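Serine-threonine phosphatase 2C (Toxoplasma gondii, PDB 2I44) removes phosphate from phosphoserine and phosphothreonine residues of proteins, as a metal-dependent phosphatase of the PP2C family, and binds two calcium ions. Local coordinates at the calcium ion site. Sequence-based numbering; all coordinates share one arbitrary frame.

The calcium ion site. Residues 33, 37-38, 60-62, 265-267, 311-312. With CA (calcium ion), chain B; CA (calcium ion), chain C.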
# COMPACT_ATOMS: atom_id res chain seq x y z
N ARG A 33 -2.86 -13.41 14.92
CA ARG A 33 -2.33 -14.32 13.90
C ARG A 33 -1.07 -15.02 14.41
O ARG A 33 -0.41 -14.54 15.33
CB ARG A 33 -2.03 -13.54 12.62
CG ARG A 33 -3.11 -12.53 12.22
CD ARG A 33 -4.47 -13.16 11.94
NE ARG A 33 -4.65 -13.51 10.53
CZ ARG A 33 -4.18 -14.62 9.96
NH1 ARG A 33 -3.51 -15.50 10.68
NH2 ARG A 33 -4.39 -14.85 8.67
N GLU A 37 2.83 -10.72 9.15
CA GLU A 37 3.13 -10.62 7.73
C GLU A 37 2.95 -9.23 7.13
O GLU A 37 3.02 -9.06 5.92
CB GLU A 37 2.30 -11.66 6.97
CG GLU A 37 2.34 -13.03 7.64
CD GLU A 37 1.87 -14.17 6.76
OE1 GLU A 37 0.86 -14.00 6.05
OE2 GLU A 37 2.51 -15.24 6.80
N ASP A 38 2.71 -8.25 7.99
CA ASP A 38 2.58 -6.87 7.56
C ASP A 38 3.99 -6.28 7.55
O ASP A 38 4.81 -6.61 8.41
CB ASP A 38 1.74 -6.05 8.55
CG ASP A 38 0.25 -6.07 8.25
OD1 ASP A 38 -0.19 -6.85 7.38
OD2 ASP A 38 -0.48 -5.29 8.91
N ASP A 60 0.70 -5.63 3.06
CA ASP A 60 0.02 -6.74 3.74
C ASP A 60 0.38 -8.06 3.04
O ASP A 60 -0.16 -8.39 1.99
CB ASP A 60 -1.50 -6.54 3.72
CG ASP A 60 -2.25 -7.58 4.57
OD1 ASP A 60 -1.63 -8.55 5.04
OD2 ASP A 60 -3.49 -7.41 4.75
N GLY A 61 1.30 -8.81 3.64
CA GLY A 61 1.69 -10.07 3.05
C GLY A 61 0.73 -11.19 3.39
O GLY A 61 -0.05 -11.09 4.34
N THR A 62 0.77 -12.25 2.60
CA THR A 62 -0.08 -13.42 2.82
C THR A 62 0.65 -14.65 2.26
O THR A 62 1.38 -14.55 1.27
CB THR A 62 -1.45 -13.26 2.14
OG1 THR A 62 -2.23 -14.45 2.35
CG2 THR A 62 -1.29 -13.04 0.66
N THR A 265 -3.22 -1.46 6.53
CA THR A 265 -3.66 -2.75 5.99
C THR A 265 -5.13 -2.97 6.34
O THR A 265 -5.70 -2.21 7.14
CB THR A 265 -2.82 -3.90 6.56
OG1 THR A 265 -2.89 -3.90 7.99
CG2 THR A 265 -1.37 -3.76 6.14
N ASP A 266 -5.73 -4.01 5.76
CA ASP A 266 -7.13 -4.31 6.03
C ASP A 266 -7.32 -4.70 7.48
O ASP A 266 -8.45 -4.76 7.97
CB ASP A 266 -7.66 -5.41 5.09
CG ASP A 266 -6.95 -6.75 5.26
OD1 ASP A 266 -6.05 -6.87 6.12
OD2 ASP A 266 -7.29 -7.69 4.52
N GLY A 267 -6.21 -4.94 8.17
CA GLY A 267 -6.28 -5.28 9.58
C GLY A 267 -6.93 -4.12 10.32
O GLY A 267 -7.49 -4.28 11.41
N ASP A 311 -6.60 -9.45 13.08
CA ASP A 311 -5.64 -9.71 12.00
C ASP A 311 -4.38 -8.89 12.29
O ASP A 311 -4.36 -8.10 13.23
CB ASP A 311 -6.26 -9.27 10.67
CG ASP A 311 -5.33 -9.47 9.50
OD1 ASP A 311 -4.45 -10.35 9.58
OD2 ASP A 311 -5.49 -8.76 8.48
N ASN A 312 -3.32 -9.06 11.50
CA ASN A 312 -2.14 -8.23 11.71
C ASN A 312 -2.70 -6.83 11.43
O ASN A 312 -3.56 -6.67 10.56
CB ASN A 312 -1.03 -8.50 10.67
CG ASN A 312 -0.35 -9.84 10.84
OD1 ASN A 312 -0.31 -10.41 11.93
ND2 ASN A 312 0.21 -10.35 9.75
CA CA B . -4.42 -8.49 6.46
CA CA C . -1.72 -10.65 5.71
O HOH W 1 -3.12 -7.03 7.72
O HOH W 2 -3.31 -10.19 6.99
O HOH W 3 -5.41 -9.33 5.03
O HOH W 4 -3.44 -11.14 4.22
O HOH W 5 -1.11 -12.60 6.70
O HOH W 6 -0.43 -9.73 7.24
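Two calcium ions, 3.5 Å apart between CA of chain B and CA of chain C and possibly from the crystallisation medium, occupy the binuclear site that holds Mn2+ or Mg2+ in working PP2C enzymes. Asp60 joins them: with CG anti to the backbone N (chi1 -173°), its carboxylate spans the pair, OD2 on the chain B ion and OD1 2.2 Å from the chain C ion. Water 2, 2.1 Å from each calcium, forms the second bridge; in the active enzyme a metal-bridging water or hydroxide is the likely nucleophile, which the metals may acidify. The chain B ion sits on the tightly packed side, among three carboxylates. Asp266, its CG in the crowded position between backbone N and carbonyl carbon (chi1 63°), presents OD1 to this calcium, while OD2 takes hold of water 3. Asp311 reaches in with CG anti to its N (chi1 179°) and binds the same ion through OD2 at 2.3 Å. Its other oxygen, OD1, lies 2.8 Å from the bridging water and accepts the backbone N of Asn312 from well above the carboxylate plane, which helps fix the rotation of the group; the guanidinium of Arg33 adds a long, weak salt bridge. Asp38 works from the second shell: OD1 touches waters 1 and 6, one on each metal, and OD2 receives the hydroxyl OG1 of Thr265 at 2.9 Å. The chain C ion is the more watery of the two, meeting protein through Asp60 OD1 and the carbonyl O of Gly61; waters 4, 5 and 6 and the bridging water give a near-octahedral set. Glu37 OE1 steadies water 5, and Asn312 ND2 lies 2.7 Å from water 6. Water 4 pairs with water 3 on the neighbouring calcium. The centre lies at one end of the PP2C beta-sandwich, where strand 53-62 brings Asp60 and Gly61, strand 38-43 begins at Asp38, helix 266-269 starts at Asp266, and Asp311 immediately precedes Asn312 and strand 313-320.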